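Long-range contact in esterase (uncultured bacterium pCosCE1, PDB 7ATL), which hydrolyses carboxylic esters as a family VIII carboxylesterase of beta-lactamase-like fold and also shows promiscuous acyltransferase activity: residues P230-T238 against E246-A254. Residues are numbered along the deposited sequence; the frame is centred on the assembly and turned at random.
Sequences PIRDGMLLT and EIELAPSRA
Leu237 and Ile247 face each other as a hydrogen-bonded antiparallel pair: Leu237 N reaches Ile247 O at 3.0 Å, and both it and the return bond from Ile247 N to Leu237 O lie in the plane of the accepting carbonyl. At the next hydrogen-bonded pair, two residues along, Leu249 N donates nearly straight (167°) to Met235 O. The return side of this pair is weaker: Leu249 O receives two weak, bent bonds, from Met235 N (123°) and Gly234 N. Both donors sit at the end of the type II turn from Arg232 to Met235, where Gly234 takes a positive phi.

On the face carrying Leu237, Ile247 and Leu249, the two leucines cross at about a right angle, with Leu237 CD1 3.9 Å from Leu249 CD1. Ile231 extends this apolar patch. Its CG2, anti to the backbone N, comes to 3.6 Å from Pro251 CG, while its CD1 nears the same Leu249 methyl. His222 of strand 221-222 packs against Ile231, Met235 and Leu237.

The other face is more polar. Leu236 CD2 lies 3.5 Å from Glu248 CG, on the aliphatic part of an extended side chain whose OE1 forms a salt bridge with Arg124. A water donates to Gly234 O and, weakly, to Glu248 OE2; a second joins Thr238 OG1 to Glu246 OE2.

Past the strands, Asp233 OD1 accepts Ser252 N at 2.9 Å through its syn lone pair, tying the turn to the backbone at Ser252. Arg62 hydrogen-bonds Pro251 O.

Alternating hydrogen-bonded and non-hydrogen-bonded pairs, strand axes at 147° and just seven intervening residues without helix or strand make 235-238 and 246-249 a two-stranded beta hairpin, separate from the seven-stranded antiparallel sheet of this beta-lactamase-like fold.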
# COMPACT_ATOMS: atom_id res chain seq x y z
N PRO A 230 -6.48 18.81 9.90
CA PRO A 230 -6.58 17.41 10.34
C PRO A 230 -7.82 16.71 9.77
O PRO A 230 -8.80 17.37 9.51
CB PRO A 230 -6.70 17.48 11.87
CG PRO A 230 -6.09 18.84 12.21
CD PRO A 230 -6.46 19.74 11.04
N ILE A 231 -7.72 15.40 9.53
CA ILE A 231 -8.84 14.58 9.01
C ILE A 231 -9.73 14.22 10.20
O ILE A 231 -9.17 13.74 11.21
CB ILE A 231 -8.31 13.35 8.25
CG1 ILE A 231 -7.55 13.78 6.98
CG2 ILE A 231 -9.44 12.37 7.95
CD1 ILE A 231 -6.67 12.69 6.34
N ARG A 232 -11.04 14.48 10.14
CA ARG A 232 -11.97 14.11 11.23
C ARG A 232 -12.53 12.74 10.89
O ARG A 232 -12.70 12.46 9.70
CB ARG A 232 -13.04 15.19 11.44
CG ARG A 232 -12.51 16.46 12.11
CD ARG A 232 -13.44 17.68 12.02
NE ARG A 232 -14.34 17.66 10.85
CZ ARG A 232 -14.23 18.41 9.74
NH1 ARG A 232 -13.24 19.29 9.60
NH2 ARG A 232 -15.14 18.27 8.77
N ASP A 233 -12.73 11.89 11.90
CA ASP A 233 -13.34 10.55 11.69
C ASP A 233 -14.54 10.71 10.75
O ASP A 233 -15.32 11.65 10.98
CB ASP A 233 -13.77 9.90 13.01
CG ASP A 233 -12.71 8.99 13.61
OD1 ASP A 233 -11.54 9.08 13.15
OD2 ASP A 233 -13.05 8.20 14.53
N GLY A 234 -14.64 9.82 9.75
CA GLY A 234 -15.79 9.69 8.84
C GLY A 234 -15.85 10.79 7.80
O GLY A 234 -16.87 10.92 7.13
N MET A 235 -14.77 11.54 7.60
CA MET A 235 -14.69 12.57 6.54
C MET A 235 -14.73 11.92 5.15
O MET A 235 -13.94 10.98 4.90
CB MET A 235 -13.37 13.33 6.69
CG MET A 235 -13.33 14.72 6.11
SD MET A 235 -11.94 15.59 6.88
CE MET A 235 -12.45 17.29 6.61
N LEU A 236 -15.57 12.46 4.25
CA LEU A 236 -15.60 12.08 2.82
C LEU A 236 -14.77 13.08 2.00
O LEU A 236 -15.29 14.17 1.71
CB LEU A 236 -17.05 12.05 2.31
CG LEU A 236 -18.01 11.13 3.06
CD1 LEU A 236 -19.25 10.85 2.21
CD2 LEU A 236 -17.36 9.82 3.45
N LEU A 237 -13.59 12.65 1.56
CA LEU A 237 -12.61 13.42 0.73
C LEU A 237 -12.76 13.07 -0.75
O LEU A 237 -12.84 11.87 -1.07
CB LEU A 237 -11.19 13.07 1.20
CG LEU A 237 -10.82 13.60 2.58
CD1 LEU A 237 -9.35 13.37 2.87
CD2 LEU A 237 -11.16 15.08 2.70
N THR A 238 -12.76 14.07 -1.64
CA THR A 238 -12.75 13.87 -3.11
C THR A 238 -11.35 13.35 -3.50
O THR A 238 -10.35 14.00 -3.17
CB THR A 238 -13.19 15.12 -3.89
OG1 THR A 238 -14.36 15.64 -3.26
CG2 THR A 238 -13.53 14.85 -5.34
N GLU A 246 -15.03 9.39 -3.93
CA GLU A 246 -14.99 9.87 -2.53
C GLU A 246 -14.54 8.72 -1.65
O GLU A 246 -15.04 7.61 -1.83
CB GLU A 246 -16.34 10.43 -2.05
CG GLU A 246 -16.68 11.77 -2.67
CD GLU A 246 -17.79 12.53 -1.96
OE1 GLU A 246 -18.47 11.92 -1.10
OE2 GLU A 246 -17.96 13.73 -2.24
N ILE A 247 -13.63 9.01 -0.74
CA ILE A 247 -13.03 8.02 0.19
C ILE A 247 -13.44 8.43 1.61
O ILE A 247 -13.44 9.64 1.91
CB ILE A 247 -11.49 7.95 0.02
CG1 ILE A 247 -10.86 7.07 1.09
CG2 ILE A 247 -10.88 9.35 0.03
CD1 ILE A 247 -9.44 6.71 0.83
N GLU A 248 -13.77 7.44 2.43
CA GLU A 248 -14.19 7.61 3.84
C GLU A 248 -13.01 7.26 4.74
O GLU A 248 -12.64 6.08 4.76
CB GLU A 248 -15.40 6.71 4.15
CG GLU A 248 -16.10 7.15 5.41
CD GLU A 248 -17.30 6.35 5.89
OE1 GLU A 248 -17.90 5.56 5.10
OE2 GLU A 248 -17.62 6.54 7.07
N LEU A 249 -12.49 8.23 5.48
CA LEU A 249 -11.33 8.00 6.37
C LEU A 249 -11.74 8.22 7.82
O LEU A 249 -12.47 9.18 8.10
CB LEU A 249 -10.20 8.96 5.99
CG LEU A 249 -9.59 8.72 4.62
CD1 LEU A 249 -8.59 9.83 4.27
CD2 LEU A 249 -8.97 7.34 4.56
N ALA A 250 -11.25 7.35 8.70
CA ALA A 250 -11.49 7.40 10.14
C ALA A 250 -10.15 7.17 10.84
O ALA A 250 -9.80 6.05 11.20
CB ALA A 250 -12.54 6.40 10.52
N PRO A 251 -9.36 8.25 11.03
CA PRO A 251 -8.06 8.16 11.71
C PRO A 251 -8.07 7.51 13.11
O PRO A 251 -7.03 7.04 13.50
CB PRO A 251 -7.58 9.61 11.77
CG PRO A 251 -8.26 10.23 10.57
CD PRO A 251 -9.63 9.61 10.53
N SER A 252 -9.20 7.41 13.78
CA SER A 252 -9.29 6.70 15.09
C SER A 252 -9.17 5.18 14.89
O SER A 252 -8.79 4.50 15.86
CB SER A 252 -10.54 7.07 15.85
OG SER A 252 -11.70 6.54 15.23
N ARG A 253 -9.51 4.66 13.70
CA ARG A 253 -9.54 3.19 13.45
C ARG A 253 -8.22 2.54 13.89
O ARG A 253 -8.27 1.46 14.53
CB ARG A 253 -9.80 2.93 11.96
CG ARG A 253 -10.16 1.49 11.63
CD ARG A 253 -10.32 1.30 10.14
NE ARG A 253 -11.04 0.09 9.82
CZ ARG A 253 -10.51 -1.13 9.84
NH1 ARG A 253 -9.24 -1.31 10.18
NH2 ARG A 253 -11.27 -2.16 9.50
N ALA A 254 -7.09 3.19 13.57
CA ALA A 254 -5.71 2.76 13.91
C ALA A 254 -5.54 2.47 15.41
O ALA A 254 -4.55 1.80 15.76
CB ALA A 254 -4.74 3.82 13.44
O HOH W 1 -18.49 8.95 7.03
O HOH W 2 -16.40 14.45 -4.25